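Local coordinates for putative exported protein (Bacteroides fragilis NCTC 9343, PDB 3IEE) that is of unknown function but is probably an exported lipoprotein whose chain folds into a strand-free assembly of long packed alpha helices, at residues Y52-G57 against F111-L115; A76-N80 against Y97-F101; K38-K42 against V70-D74; L207-L211 against V237-I241; Y29-L34 against I147-L151. All coordinates share one frame; numbering follows the deposited sequence.

Interaction 1: Y52-G57 against F111-L115; sequences YMEQKG and FDTYL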
# COMPACT_ATOMS: atom_id res chain seq x y z
N TYR A 52 -3.75 -21.43 -1.61
CA TYR A 52 -3.87 -22.67 -0.82
C TYR A 52 -5.31 -23.11 -0.67
O TYR A 52 -5.64 -24.28 -0.87
CB TYR A 52 -3.22 -22.53 0.56
CG TYR A 52 -3.31 -23.82 1.40
CD1 TYR A 52 -2.55 -24.95 1.09
CD2 TYR A 52 -4.23 -23.95 2.43
CE1 TYR A 52 -2.66 -26.12 1.82
CE2 TYR A 52 -4.34 -25.09 3.17
CZ TYR A 52 -3.59 -26.19 2.86
OH TYR A 52 -3.67 -27.33 3.62
N MSE A 53 -6.20 -22.19 -0.31
CA MSE A 53 -7.62 -22.52 -0.29
C MSE A 53 -8.09 -23.15 -1.60
O MSE A 53 -8.71 -24.21 -1.57
CB MSE A 53 -8.49 -21.29 0.09
CG MSE A 53 -8.32 -20.87 1.52
SE MSE A 53 -9.17 -19.21 1.95
CE MSE A 53 -11.01 -19.80 2.00
N GLU A 54 -7.77 -22.51 -2.73
CA GLU A 54 -8.16 -23.03 -4.05
C GLU A 54 -7.58 -24.43 -4.28
O GLU A 54 -8.28 -25.36 -4.70
CB GLU A 54 -7.65 -22.16 -5.19
CG GLU A 54 -8.26 -20.77 -5.31
CD GLU A 54 -7.48 -19.84 -6.31
OE1 GLU A 54 -6.27 -20.05 -6.58
OE2 GLU A 54 -8.12 -18.89 -6.82
N GLN A 55 -6.29 -24.56 -4.03
CA GLN A 55 -5.61 -25.83 -4.29
C GLN A 55 -6.11 -26.96 -3.40
O GLN A 55 -6.31 -28.07 -3.89
CB GLN A 55 -4.10 -25.67 -4.12
CG GLN A 55 -3.31 -26.88 -4.56
CD GLN A 55 -3.74 -27.39 -5.93
OE1 GLN A 55 -4.11 -28.58 -6.08
NE2 GLN A 55 -3.69 -26.49 -6.95
N LYS A 56 -6.33 -26.67 -2.11
CA LYS A 56 -6.79 -27.67 -1.13
C LYS A 56 -8.17 -28.24 -1.47
O LYS A 56 -8.53 -29.35 -1.07
CB LYS A 56 -6.77 -27.06 0.28
CG LYS A 56 -6.95 -28.03 1.44
CD LYS A 56 -5.89 -29.12 1.51
CE LYS A 56 -5.99 -29.94 2.81
NZ LYS A 56 -4.97 -31.07 2.91
N GLY A 57 -8.94 -27.49 -2.24
CA GLY A 57 -10.21 -27.98 -2.76
C GLY A 57 -10.04 -28.91 -3.94
O GLY A 57 -11.01 -29.57 -4.33
N PHE A 111 -10.87 -19.04 7.03
CA PHE A 111 -9.89 -20.03 6.53
C PHE A 111 -10.00 -21.34 7.30
O PHE A 111 -10.05 -22.40 6.70
CB PHE A 111 -8.46 -19.43 6.63
CG PHE A 111 -7.37 -20.38 6.22
CD1 PHE A 111 -7.25 -20.77 4.91
CD2 PHE A 111 -6.47 -20.87 7.14
CE1 PHE A 111 -6.26 -21.64 4.52
CE2 PHE A 111 -5.45 -21.74 6.75
CZ PHE A 111 -5.35 -22.11 5.43
N ASP A 112 -10.06 -21.25 8.63
CA ASP A 112 -10.22 -22.44 9.46
C ASP A 112 -11.54 -23.17 9.15
O ASP A 112 -11.58 -24.38 8.96
CB ASP A 112 -10.18 -22.05 10.94
CG ASP A 112 -8.82 -21.48 11.39
OD1 ASP A 112 -7.81 -21.62 10.68
OD2 ASP A 112 -8.77 -20.88 12.48
N THR A 113 -12.63 -22.42 9.09
CA THR A 113 -13.94 -23.00 8.80
C THR A 113 -13.98 -23.67 7.42
O THR A 113 -14.60 -24.73 7.24
CB THR A 113 -15.03 -21.93 8.90
OG1 THR A 113 -14.85 -21.21 10.12
CG2 THR A 113 -16.45 -22.60 8.87
N TYR A 114 -13.30 -23.06 6.46
CA TYR A 114 -13.22 -23.59 5.09
C TYR A 114 -12.58 -24.98 5.08
O TYR A 114 -13.06 -25.90 4.41
CB TYR A 114 -12.38 -22.63 4.24
CG TYR A 114 -12.07 -23.12 2.87
CD1 TYR A 114 -12.98 -22.97 1.85
CD2 TYR A 114 -10.84 -23.72 2.58
CE1 TYR A 114 -12.69 -23.39 0.55
CE2 TYR A 114 -10.53 -24.15 1.30
CZ TYR A 114 -11.48 -24.01 0.28
OH TYR A 114 -11.23 -24.43 -1.01
N LEU A 115 -11.49 -25.12 5.84
CA LEU A 115 -10.76 -26.37 5.91
C LEU A 115 -11.66 -27.43 6.54
O LEU A 115 -11.62 -28.60 6.15
CB LEU A 115 -9.46 -26.18 6.70
CG LEU A 115 -8.39 -25.33 5.97
CD1 LEU A 115 -7.16 -25.16 6.82
CD2 LEU A 115 -8.04 -25.94 4.63
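M53 and Y114 lead a parallel helix-to-helix contact that joins the C-terminal part of helix 43-56 to helix 87-119, about 26 Å from the centre of the chain. M53 is a selenomethionine, and the bend at its chi3 (75°) brings CE back over one face of the Y114 ring, 3.9 Å from the ring centroid, as a CH-pi contact. Its CG meets the edge of F111 instead, 3.6 Å from CD1, and SE lies beside the same edge. One flexible chain thus serves two rings that present different sides, a Met-aromatic cluster between helices whose short axes run 4° apart and 11.2 Å from each other. Y114 is long enough to reach the neighbouring backbone: its OH donates to M53 O at 2.6 Å, from above the carbonyl plane (54° out of it). Since the bond to that carbonyl from G57 N is weak, the phenol supplies a stronger donor. Y52 crosses F111 at about a right angle, with Y52 CD2 at 3.7 Å from F111 CZ. Farther out, L115 CD2 rests on the aliphatic part of K56, whose NZ bonds to P60 O. M53 and Y114 also touch helix 123-162, at L130 and A126.

Interaction 2: A76-N80 against Y97-F101; sequences AIVLN and YTGLF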
# COMPACT_ATOMS: atom_id res chain seq x y z
N ALA A 76 -2.92 0.55 19.26
CA ALA A 76 -3.19 1.66 20.22
C ALA A 76 -2.92 3.02 19.56
O ALA A 76 -3.59 4.02 19.84
CB ALA A 76 -2.33 1.53 21.49
N ILE A 77 -1.96 3.06 18.66
CA ILE A 77 -1.62 4.29 18.02
C ILE A 77 -2.60 4.54 16.89
O ILE A 77 -3.21 5.62 16.82
CB ILE A 77 -0.17 4.24 17.53
CG1 ILE A 77 0.76 3.98 18.72
CG2 ILE A 77 0.19 5.53 16.76
CD1 ILE A 77 2.25 3.83 18.37
N VAL A 78 -2.78 3.57 15.99
CA VAL A 78 -3.56 3.85 14.76
C VAL A 78 -5.07 4.02 15.04
O VAL A 78 -5.76 4.75 14.33
CB VAL A 78 -3.30 2.80 13.68
CG1 VAL A 78 -1.84 2.83 13.24
CG2 VAL A 78 -3.68 1.39 14.15
N LEU A 79 -5.56 3.37 16.08
CA LEU A 79 -6.98 3.53 16.43
C LEU A 79 -7.22 4.81 17.21
O LEU A 79 -8.37 5.11 17.52
CB LEU A 79 -7.52 2.35 17.23
CG LEU A 79 -7.64 1.02 16.44
CD1 LEU A 79 -7.87 -0.21 17.39
CD2 LEU A 79 -8.79 1.18 15.41
N ASN A 80 -6.16 5.54 17.56
CA ASN A 80 -6.30 6.76 18.34
C ASN A 80 -5.60 7.95 17.69
O ASN A 80 -4.72 8.54 18.29
CB ASN A 80 -5.84 6.53 19.78
CG ASN A 80 -6.71 5.52 20.47
OD1 ASN A 80 -7.86 5.82 20.80
ND2 ASN A 80 -6.19 4.28 20.66
N TYR A 97 -9.64 1.74 9.98
CA TYR A 97 -8.83 0.76 10.74
C TYR A 97 -9.71 -0.30 11.39
O TYR A 97 -9.39 -1.50 11.37
CB TYR A 97 -7.98 1.48 11.78
CG TYR A 97 -6.63 1.89 11.25
CD1 TYR A 97 -5.69 0.93 10.85
CD2 TYR A 97 -6.31 3.25 11.08
CE1 TYR A 97 -4.46 1.27 10.36
CE2 TYR A 97 -5.07 3.60 10.59
CZ TYR A 97 -4.14 2.62 10.22
OH TYR A 97 -2.90 2.98 9.75
N THR A 98 -10.81 0.15 11.97
CA THR A 98 -11.74 -0.79 12.65
C THR A 98 -12.26 -1.82 11.64
O THR A 98 -12.24 -3.04 11.91
CB THR A 98 -12.86 -0.05 13.39
OG1 THR A 98 -12.28 0.76 14.42
CG2 THR A 98 -13.86 -1.06 14.03
N GLY A 99 -12.68 -1.32 10.48
CA GLY A 99 -13.15 -2.17 9.38
C GLY A 99 -12.10 -3.12 8.86
O GLY A 99 -12.39 -4.29 8.56
N LEU A 100 -10.87 -2.64 8.75
CA LEU A 100 -9.76 -3.48 8.34
C LEU A 100 -9.51 -4.62 9.33
O LEU A 100 -9.40 -5.80 8.92
CB LEU A 100 -8.48 -2.61 8.21
CG LEU A 100 -7.21 -3.40 7.93
CD1 LEU A 100 -7.33 -4.38 6.75
CD2 LEU A 100 -6.05 -2.47 7.72
N PHE A 101 -9.44 -4.29 10.61
CA PHE A 101 -9.12 -5.30 11.62
C PHE A 101 -10.26 -6.34 11.65
O PHE A 101 -9.99 -7.53 11.78
CB PHE A 101 -8.87 -4.68 13.00
CG PHE A 101 -7.56 -3.92 13.12
CD1 PHE A 101 -6.34 -4.50 12.80
CD2 PHE A 101 -7.55 -2.63 13.63
CE1 PHE A 101 -5.14 -3.77 12.93
CE2 PHE A 101 -6.39 -1.92 13.75
CZ PHE A 101 -5.17 -2.47 13.40
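The Y97 ring carries V78 on one face, while the F101 ring receives the same valine at its edge. V78 CB stands 3.7 Å from the centroid of the Y97 ring and 15° off its normal, a CH-pi contact. Its two methyls spread over the phenol from there: CG1 lies 3.7 Å from Y97 OH, and CG2 is over the CD1-CE1 side. A beta-branched residue suits this place, because its branch at CB sets that carbon and both methyls over the ring at once. CG2 also reaches the rim of F101, 4.2 Å from CZ, and L79 CG approaches the neighbouring rim atom CE2 at the same 4.2 Å, near the ring plane. L79 has CG anti to its carbonyl carbon (chi1 -69°), and from there CD2 extends to Y97 CB at 3.7 Å. The same methyl lies against T98 OG1, a hydroxyl bonded to K94 O in its own helix. Helix 75-78 is thereby laid on helix 87-119, and helix 17-40 ties into both: Y29 OH bonds to V78 O and S33 OG to Y97 OH. On another side of the Y97 side chain, I147 of helix 123-162 makes contact, and S72 of a loop touches F101.

Interaction 3: K38-K42 against V70-D74; sequences KDMVK and VVSKD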
# COMPACT_ATOMS: atom_id res chain seq x y z
N LYS A 38 1.45 -2.31 6.17
CA LYS A 38 2.38 -3.28 5.56
C LYS A 38 2.21 -4.63 6.23
O LYS A 38 2.14 -5.65 5.54
CB LYS A 38 3.82 -2.77 5.64
CG LYS A 38 4.84 -3.76 5.18
CD LYS A 38 6.24 -3.24 5.24
CE LYS A 38 7.24 -4.31 4.81
NZ LYS A 38 8.58 -4.02 5.39
N ASP A 39 2.11 -4.64 7.56
CA ASP A 39 2.03 -5.84 8.37
C ASP A 39 0.65 -6.51 8.30
O ASP A 39 0.57 -7.75 8.29
CB ASP A 39 2.29 -5.47 9.84
CG ASP A 39 3.22 -6.40 10.52
OD1 ASP A 39 4.05 -7.02 9.84
OD2 ASP A 39 3.13 -6.51 11.79
N MSE A 40 -0.41 -5.70 8.30
CA MSE A 40 -1.80 -6.16 8.39
C MSE A 40 -2.40 -6.62 7.07
O MSE A 40 -3.31 -7.43 7.09
CB MSE A 40 -2.72 -5.10 8.99
CG MSE A 40 -2.41 -4.80 10.43
SE MSE A 40 -2.77 -6.38 11.57
CE MSE A 40 -0.98 -7.19 11.68
N VAL A 41 -1.93 -6.04 5.96
CA VAL A 41 -2.24 -6.54 4.62
C VAL A 41 -0.94 -6.83 3.89
O VAL A 41 -0.40 -5.98 3.19
CB VAL A 41 -3.11 -5.56 3.81
CG1 VAL A 41 -3.60 -6.27 2.51
CG2 VAL A 41 -4.24 -5.02 4.63
N LYS A 42 -0.40 -8.02 4.12
CA LYS A 42 0.77 -8.51 3.39
C LYS A 42 0.23 -9.16 2.12
O LYS A 42 -0.17 -10.31 2.15
CB LYS A 42 1.56 -9.54 4.23
CG LYS A 42 2.25 -9.03 5.51
CD LYS A 42 2.83 -10.21 6.34
CE LYS A 42 3.32 -9.77 7.74
NZ LYS A 42 3.53 -10.96 8.66
N VAL A 70 0.08 -12.61 11.50
CA VAL A 70 0.81 -11.97 12.61
C VAL A 70 -0.13 -11.16 13.53
O VAL A 70 -1.15 -10.62 13.10
CB VAL A 70 1.98 -11.06 12.11
CG1 VAL A 70 3.01 -11.91 11.31
CG2 VAL A 70 1.47 -9.82 11.31
N VAL A 71 0.24 -11.10 14.80
CA VAL A 71 -0.51 -10.33 15.79
C VAL A 71 -0.36 -8.85 15.43
O VAL A 71 0.73 -8.39 15.04
CB VAL A 71 0.03 -10.55 17.25
CG1 VAL A 71 1.51 -10.14 17.37
CG2 VAL A 71 -0.80 -9.77 18.26
N SER A 72 -1.47 -8.14 15.56
CA SER A 72 -1.52 -6.71 15.31
C SER A 72 -0.57 -5.97 16.27
O SER A 72 -0.62 -6.20 17.49
CB SER A 72 -2.96 -6.24 15.52
OG SER A 72 -3.06 -4.83 15.43
N LYS A 73 0.26 -5.07 15.72
CA LYS A 73 1.14 -4.21 16.51
C LYS A 73 0.66 -2.77 16.37
O LYS A 73 0.05 -2.42 15.34
CB LYS A 73 2.59 -4.28 15.98
CG LYS A 73 3.24 -5.70 16.07
CD LYS A 73 4.50 -5.75 15.18
CE LYS A 73 4.89 -7.20 14.81
NZ LYS A 73 6.37 -7.38 14.73
N ASP A 74 0.87 -1.95 17.40
CA ASP A 74 0.60 -0.50 17.31
C ASP A 74 -0.87 -0.14 17.03
O ASP A 74 -1.17 1.00 16.62
CB ASP A 74 1.55 0.20 16.33
CG ASP A 74 2.97 0.35 16.85
OD1 ASP A 74 3.19 0.33 18.09
OD2 ASP A 74 3.87 0.57 15.99
O HOH W 1 0.91 -4.63 12.86
O HOH W 2 6.25 -6.77 11.90
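K73 NZ donates to water 2 at 2.9 Å, and that water passes a weak hydrogen bond of 3.0 Å to D39 OD1. The other carboxylate oxygen is joined to the same lysine by a second route: water 1 donates to D39 OD2 at 3.1 Å and accepts from the backbone K73 N at 3.0 Å. Both oxygens of D39 are therefore linked to K73, one through its ammonium group and one through its amide. The charges do not meet directly, D39 OD2 and K73 NZ being 4.5 Å apart, too far for a salt bridge, although the attraction probably favours this placement. An aspartate and a lysine suit a surface site where water can complete the link. D39 chi1 is -135°, away from a staggered position, and its carboxylate lies between the two waters and V70 CG2.

Next to these polar links the contact is apolar. M40, a selenomethionine, folds at chi2 and chi3 so that CE reaches the loop, 3.6 Å from V70 CG2 and 3.7 Å from S72 CA. V70 CG2 is shared, since the D39 carboxylate lies against it as well. R104 of helix 87-119 joins both segments, bonding to V70 O through NH2 and weakly to M40 O through NE, while F101 packs on M40. Residues 70-73 are extended, with 70-72 close to polyproline II geometry. This is an extended interhelical loop laid across the C-terminal end of helix 17-40, where V41 leaves helical conformation and K42 is the N-cap of the next helix.

Interaction 4: L207-L211 against V237-I241; sequences LTKQL and VETFI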
# COMPACT_ATOMS: atom_id res chain seq x y z
N LEU A 207 1.00 9.13 -11.36
CA LEU A 207 2.46 9.08 -11.26
C LEU A 207 3.10 9.89 -12.39
O LEU A 207 4.08 10.62 -12.19
CB LEU A 207 2.94 7.64 -11.21
CG LEU A 207 4.46 7.46 -10.96
CD1 LEU A 207 4.99 8.19 -9.72
CD2 LEU A 207 4.76 5.97 -10.91
N THR A 208 2.56 9.72 -13.58
CA THR A 208 3.06 10.48 -14.74
C THR A 208 2.93 12.01 -14.54
O THR A 208 3.87 12.74 -14.82
CB THR A 208 2.37 10.01 -16.01
OG1 THR A 208 2.66 8.62 -16.24
CG2 THR A 208 2.82 10.86 -17.21
N LYS A 209 1.77 12.48 -14.06
CA LYS A 209 1.60 13.88 -13.72
C LYS A 209 2.60 14.34 -12.67
O LYS A 209 3.17 15.44 -12.80
CB LYS A 209 0.18 14.16 -13.20
CG LYS A 209 -0.87 14.09 -14.26
CD LYS A 209 -2.30 14.15 -13.63
CE LYS A 209 -3.32 13.13 -14.28
NZ LYS A 209 -4.04 12.17 -13.29
N GLN A 210 2.85 13.51 -11.64
CA GLN A 210 3.85 13.85 -10.63
C GLN A 210 5.24 13.97 -11.27
O GLN A 210 6.04 14.88 -10.97
CB GLN A 210 3.83 12.80 -9.49
CG GLN A 210 2.52 12.88 -8.70
CD GLN A 210 2.18 11.68 -7.91
OE1 GLN A 210 2.98 10.76 -7.73
NE2 GLN A 210 0.93 11.65 -7.46
N LEU A 211 5.56 13.03 -12.15
CA LEU A 211 6.87 13.03 -12.81
C LEU A 211 7.03 14.28 -13.70
O LEU A 211 8.06 14.93 -13.66
CB LEU A 211 7.11 11.75 -13.59
CG LEU A 211 8.41 11.65 -14.35
CD1 LEU A 211 9.60 11.88 -13.43
CD2 LEU A 211 8.50 10.26 -15.04
N VAL A 237 11.89 6.36 -11.92
CA VAL A 237 10.43 6.47 -11.93
C VAL A 237 9.90 6.28 -13.34
O VAL A 237 8.93 5.56 -13.57
CB VAL A 237 9.94 7.81 -11.34
CG1 VAL A 237 8.41 7.92 -11.53
CG2 VAL A 237 10.40 7.96 -9.88
N GLU A 238 10.53 6.91 -14.30
CA GLU A 238 10.15 6.77 -15.68
C GLU A 238 10.26 5.30 -16.15
O GLU A 238 9.35 4.78 -16.82
CB GLU A 238 10.95 7.73 -16.52
CG GLU A 238 10.53 7.72 -17.99
CD GLU A 238 10.82 8.99 -18.73
OE1 GLU A 238 11.17 10.00 -18.14
OE2 GLU A 238 10.68 8.96 -19.98
N THR A 239 11.34 4.63 -15.78
CA THR A 239 11.48 3.19 -16.06
C THR A 239 10.35 2.38 -15.45
O THR A 239 9.80 1.44 -16.07
CB THR A 239 12.84 2.72 -15.52
OG1 THR A 239 13.85 3.42 -16.25
CG2 THR A 239 13.05 1.20 -15.63
N PHE A 240 10.00 2.73 -14.23
CA PHE A 240 8.92 2.05 -13.52
C PHE A 240 7.57 2.22 -14.24
O PHE A 240 6.83 1.26 -14.46
CB PHE A 240 8.84 2.58 -12.10
CG PHE A 240 7.74 1.98 -11.29
CD1 PHE A 240 6.47 2.57 -11.22
CD2 PHE A 240 7.99 0.87 -10.53
CE1 PHE A 240 5.44 2.00 -10.40
CE2 PHE A 240 7.00 0.32 -9.74
CZ PHE A 240 5.75 0.88 -9.66
N ILE A 241 7.27 3.46 -14.63
CA ILE A 241 6.04 3.74 -15.37
C ILE A 241 5.96 2.89 -16.63
O ILE A 241 4.92 2.27 -16.93
CB ILE A 241 5.93 5.23 -15.73
CG1 ILE A 241 5.73 6.12 -14.48
CG2 ILE A 241 4.82 5.49 -16.83
CD1 ILE A 241 5.97 7.57 -14.80
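L207 overlaps I241 with its CD2 methyl, 3.7 Å from I241 CG1, and the same methyl meets the F240 ring obliquely, 3.8 Å from F240 CD1. Its other branch, CD1, lies at 3.9 Å from V237 CG1, so the forked end of one leucine reaches three residues of the facing helix. L211, one turn on, repeats the pose: CG is anti to the backbone N (chi1 178°), which sends CD2 across the interface to I241 CD1 at 3.7 Å and to E238 CB at 3.8 Å. I241 therefore sits among L207, L211 and T208, its long CG1-CD1 arm filling the groove between the two leucines. T208 OG1 borders it 3.8 Å from I241 CD1, and a small hydroxyl can face this apolar group because it is bonded to V204 O of its own helix. Near the margin, E238 gives its aliphatic base to L211 and sends OE1 to a salt bridge with K215. L207 and L211, like V237 and I241, lie one turn apart; the helices run antiparallel, the short axes 10.6 Å apart and crossing at -156°. Helix 169-189 packs against this pair, with M182 touching both L207 and F240 and T181 bonding to Q210.

Interaction 5: Y29-L34 against I147-L151; sequences YYNTSL and IFDIL. With EDO (1,2-ethanediol), chain H.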
# COMPACT_ATOMS: atom_id res chain seq x y z
N TYR A 29 2.16 9.72 12.68
CA TYR A 29 0.98 8.83 12.46
C TYR A 29 1.02 8.15 11.10
O TYR A 29 0.67 6.95 10.99
CB TYR A 29 -0.31 9.59 12.66
CG TYR A 29 -1.55 8.73 12.59
CD1 TYR A 29 -2.16 8.46 11.36
CD2 TYR A 29 -2.11 8.15 13.73
CE1 TYR A 29 -3.33 7.68 11.29
CE2 TYR A 29 -3.26 7.37 13.67
CZ TYR A 29 -3.86 7.11 12.42
OH TYR A 29 -4.99 6.34 12.32
N TYR A 30 1.45 8.87 10.07
CA TYR A 30 1.67 8.30 8.75
C TYR A 30 2.71 7.18 8.83
O TYR A 30 2.49 6.09 8.31
CB TYR A 30 2.17 9.34 7.73
CG TYR A 30 2.55 8.68 6.41
CD1 TYR A 30 1.60 8.37 5.45
CD2 TYR A 30 3.87 8.31 6.15
CE1 TYR A 30 1.96 7.73 4.26
CE2 TYR A 30 4.22 7.68 4.98
CZ TYR A 30 3.28 7.39 4.04
OH TYR A 30 3.71 6.76 2.86
N ASN A 31 3.84 7.43 9.47
CA ASN A 31 4.89 6.43 9.51
C ASN A 31 4.48 5.17 10.26
O ASN A 31 4.79 4.05 9.82
CB ASN A 31 6.18 7.02 10.10
CG ASN A 31 6.87 8.01 9.15
OD1 ASN A 31 6.76 7.90 7.91
ND2 ASN A 31 7.65 8.93 9.72
N THR A 32 3.76 5.34 11.35
CA THR A 32 3.22 4.20 12.07
C THR A 32 2.22 3.45 11.19
O THR A 32 2.23 2.21 11.14
CB THR A 32 2.57 4.62 13.40
OG1 THR A 32 3.60 5.15 14.25
CG2 THR A 32 1.85 3.44 14.07
N SER A 33 1.37 4.21 10.49
CA SER A 33 0.38 3.62 9.58
C SER A 33 1.02 2.82 8.46
O SER A 33 0.53 1.73 8.11
CB SER A 33 -0.53 4.68 8.93
OG SER A 33 -1.40 5.35 9.85
N LEU A 34 2.12 3.33 7.91
CA LEU A 34 2.81 2.65 6.82
C LEU A 34 3.25 1.28 7.28
O LEU A 34 3.07 0.29 6.59
CB LEU A 34 4.03 3.48 6.38
CG LEU A 34 4.83 2.95 5.15
CD1 LEU A 34 3.99 3.03 3.90
CD2 LEU A 34 6.13 3.78 4.94
N ILE A 147 -7.00 4.62 3.95
CA ILE A 147 -6.23 5.28 5.03
C ILE A 147 -5.13 6.18 4.42
O ILE A 147 -5.04 7.37 4.79
CB ILE A 147 -5.71 4.23 6.00
CG1 ILE A 147 -6.88 3.63 6.81
CG2 ILE A 147 -4.64 4.83 6.98
CD1 ILE A 147 -6.63 2.32 7.34
N PHE A 148 -4.36 5.65 3.46
CA PHE A 148 -3.34 6.46 2.78
C PHE A 148 -3.96 7.67 2.12
O PHE A 148 -3.43 8.80 2.19
CB PHE A 148 -2.52 5.60 1.80
CG PHE A 148 -1.65 4.62 2.48
CD1 PHE A 148 -0.75 5.01 3.48
CD2 PHE A 148 -1.69 3.26 2.16
CE1 PHE A 148 0.09 4.06 4.12
CE2 PHE A 148 -0.84 2.33 2.76
CZ PHE A 148 0.04 2.73 3.76
N ASP A 149 -5.08 7.45 1.46
CA ASP A 149 -5.77 8.54 0.75
C ASP A 149 -6.23 9.66 1.71
O ASP A 149 -6.11 10.82 1.38
CB ASP A 149 -7.00 8.05 0.00
CG ASP A 149 -6.68 7.16 -1.23
OD1 ASP A 149 -5.54 7.09 -1.72
OD2 ASP A 149 -7.66 6.48 -1.68
N ILE A 150 -6.75 9.28 2.87
CA ILE A 150 -7.15 10.23 3.93
C ILE A 150 -5.96 11.06 4.38
O ILE A 150 -6.06 12.32 4.52
CB ILE A 150 -7.80 9.46 5.12
CG1 ILE A 150 -9.17 8.90 4.71
CG2 ILE A 150 -7.92 10.36 6.37
CD1 ILE A 150 -9.65 7.76 5.57
N LEU A 151 -4.84 10.38 4.61
CA LEU A 151 -3.62 11.04 5.15
C LEU A 151 -2.92 11.98 4.17
O LEU A 151 -2.28 13.00 4.58
CB LEU A 151 -2.65 9.98 5.66
CG LEU A 151 -3.15 9.22 6.88
CD1 LEU A 151 -2.20 8.05 7.19
CD2 LEU A 151 -3.33 10.09 8.14
C1 EDO H . 1.57 3.57 0.40
O1 EDO H . 0.86 3.99 -0.79
C2 EDO H . 2.77 4.47 0.71
O2 EDO H . 2.35 5.77 1.20
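L151 points its CB toward helix 17-40, and with CG anti to the carbonyl carbon (chi1 -67°) its two methyls part over different residues. CD1 lies against S33, 3.9 Å from OG, and also touches the Y30 ring at CD1; CD2 goes to Y29, 3.8 Å from CD1 of that ring. A leucine suits this buried place because its forked tip fits between two tyrosines and a serine. S33 can tolerate the apolar neighbour because its hydroxyl is turned back to its own helix, donating to Y29 O at 2.9 Å from above the carbonyl plane, on the opposite face from S33 N, and it also bonds to Y97 OH of helix 87-119. One turn before L151, the F148 side chain crosses that of Y30 at about a right angle, the rings meeting obliquely, with F148 CD1 3.9 Å from Y30 CE1, and L34 CD1 approaches F148 CZ at 4.0 Å. An ethanediol, probably from the crystallisation liquor, lies over the F148 ring, C1 being 3.6 Å from F148 CE2. Its O2 meets Y30 OH at the tyrosine edge, at a separation too short to be trusted. It also bonds to S180 of helix 169-189 and may mark a pocket. The contact is an antiparallel helix pair of an all-helical fold, the short axes 11.1 Å apart at 166°, with an apolar seam and the ethanediol at its border.

In the fold
Interactions 2, 3 and 5 form one cluster: interaction 2 touches both others, and helix 17-40 serves interactions 3 and 5. Helix 87-119 links interaction 2 to interaction 1, about 28 Å away between centres. Interaction 4 stands apart in the C-terminal part of the chain, its nearest atoms about 10 Å from interaction 5. It is the buried contact of the set, made by packing, mainly of aliphatic side chains, with polar T208 and E238 at its margin. Interaction 3 lies at the surface and relies on water-bridged charges as well as packing. Interactions 1, 2 and 5 are partly buried and rich in aromatic rings, and of these interaction 1 alone has a direct hydrogen bond between its two segments.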